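PDB 2YMA: protein OS-9 homolog from Saccharomyces cerevisiae, which acts as an endoplasmic reticulum lectin that recognises N-glycans on misfolded lumenal glycoproteins and targets them for degradation, and forms homodimers through its dimerization domain. Local coordinates for the interface of chains A and B. Coordinates in Å, arbitrary orientation; residue numbers count along the deposited sequence, not the author numbering. Chains: chain A/B, Protein OS-9 homolog.

The interface of chains A and B. Residues chain A 86, 103, 105, 115, 117; chain B 86, 130-131.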
loop_
_atom_site.group_PDB
_atom_site.type_symbol
_atom_site.label_atom_id
_atom_site.label_comp_id
_atom_site.label_asym_id
_atom_site.label_seq_id
_atom_site.Cartn_x
_atom_site.Cartn_y
_atom_site.Cartn_z
ATOM N N VAL A 86 5.029 -3.363 -3.323
ATOM C CA VAL A 86 4.275 -2.135 -3.220
ATOM C C VAL A 86 4.880 -1.325 -2.080
ATOM O O VAL A 86 4.841 -1.735 -0.908
ATOM C CB VAL A 86 2.769 -2.369 -2.957
ATOM C CG1 VAL A 86 2.085 -1.040 -2.661
ATOM C CG2 VAL A 86 2.140 -3.012 -4.152
ATOM N N SER A 103 2.664 5.983 -4.246
ATOM C CA SER A 103 2.587 4.538 -4.327
ATOM C C SER A 103 3.495 4.069 -5.454
ATOM O O SER A 103 3.331 4.487 -6.603
ATOM C CB SER A 103 1.141 4.102 -4.598
ATOM O OG SER A 103 1.056 2.708 -4.847
ATOM N N ASN A 105 4.750 0.696 -7.401
ATOM C CA ASN A 105 4.400 -0.701 -7.591
ATOM C C ASN A 105 5.356 -1.322 -8.578
ATOM O O ASN A 105 5.198 -1.199 -9.794
ATOM C CB ASN A 105 2.941 -0.857 -8.061
ATOM C CG ASN A 105 2.505 -2.326 -8.188
ATOM O OD1 ASN A 105 3.202 -3.253 -7.747
ATOM N ND2 ASN A 105 1.338 -2.536 -8.791
ATOM N N PHE A 115 1.742 6.103 -8.475
ATOM C CA PHE A 115 0.417 6.663 -8.315
ATOM C C PHE A 115 0.511 7.652 -7.173
ATOM O O PHE A 115 1.150 7.378 -6.155
ATOM C CB PHE A 115 -0.587 5.548 -7.988
ATOM C CG PHE A 115 -2.030 6.020 -7.819
ATOM C CD1 PHE A 115 -2.511 6.416 -6.573
ATOM C CD2 PHE A 115 -2.912 6.020 -8.899
ATOM C CE1 PHE A 115 -3.838 6.832 -6.407
ATOM C CE2 PHE A 115 -4.247 6.429 -8.743
ATOM C CZ PHE A 115 -4.708 6.843 -7.498
ATOM N N ASN A 117 -1.572 9.523 -4.359
ATOM C CA ASN A 117 -2.825 9.367 -3.644
ATOM C C ASN A 117 -2.930 10.418 -2.540
ATOM O O ASN A 117 -2.366 10.252 -1.445
ATOM C CB ASN A 117 -2.941 7.947 -3.072
ATOM C CG ASN A 117 -4.351 7.625 -2.580
ATOM O OD1 ASN A 117 -5.079 8.501 -2.095
ATOM N ND2 ASN A 117 -4.738 6.362 -2.705
ATOM N N VAL B 86 -3.973 -1.732 -6.876
ATOM C CA VAL B 86 -3.582 -2.215 -5.560
ATOM C C VAL B 86 -4.742 -1.955 -4.620
ATOM O O VAL B 86 -5.042 -0.795 -4.309
ATOM C CB VAL B 86 -2.294 -1.527 -5.020
ATOM C CG1 VAL B 86 -2.009 -1.949 -3.571
ATOM C CG2 VAL B 86 -1.104 -1.871 -5.902
ATOM N N LEU B 130 -5.267 1.738 -2.847
ATOM C CA LEU B 130 -4.048 2.504 -2.733
ATOM C C LEU B 130 -3.736 3.107 -4.105
ATOM O O LEU B 130 -3.405 4.287 -4.214
ATOM C CB LEU B 130 -2.915 1.610 -2.257
ATOM C CG LEU B 130 -1.550 2.285 -2.291
ATOM C CD1 LEU B 130 -1.569 3.561 -1.428
ATOM C CD2 LEU B 130 -0.499 1.289 -1.815
ATOM N N SER B 131 -3.875 2.297 -5.151
ATOM C CA SER B 131 -3.703 2.787 -6.510
ATOM C C SER B 131 -4.538 1.995 -7.529
ATOM O O SER B 131 -5.022 0.905 -7.235
ATOM C CB SER B 131 -2.214 2.785 -6.888
ATOM O OG SER B 131 -1.833 1.609 -7.580
HETATM O O HOH W 1 1.165 2.217 -7.598
#
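A:Asn117 and A:Phe115, on strand 112-117, receive B:Leu130, a loop residue, and B:Ser131, the first residue of strand 131-133, in part of the two-fold symmetric homodimer interface of the Yos9 dimerization domain. The carboxamide nitrogen ND2 of A:Asn117 donates a hydrogen bond to the backbone O of B:Leu130 at 2.9 Å. This bond is fairly straight, 162° at the hydrogen, and the acceptor lies nearly in the plane of the amide, whereas the donor stands above the carbonyl plane. Asparagine suits the place because its short amide can bind a main-chain carbonyl whatever side chain that residue carries. Beside it, the ring of A:Phe115 offers a flat apolar face to the small B:Ser131, whose CA sits 3.8 Å from the ring centroid in a CH-pi contact. CG of A:Phe115 is anti to the backbone N (chi1 -179°), which swings the ring away from strand 112-117, one face toward B:Ser131. A water joins OG of A:Ser103, 2.8 Å away, to OG of B:Ser131, linking two hydroxyls too far apart to bond directly. Branched side chains add a second apolar cluster: CD2 of B:Leu130 meets CG1 of A:Val86 tip to tip at 3.6 Å, while its CG packs against A:Ser103, small enough to admit the leucine. Near the symmetry axis the equivalent valines touch, CG2 of A:Val86 lying 3.9 Å from CG2 of B:Val86, which also rests 3.8 Å from ND2 of A:Asn105.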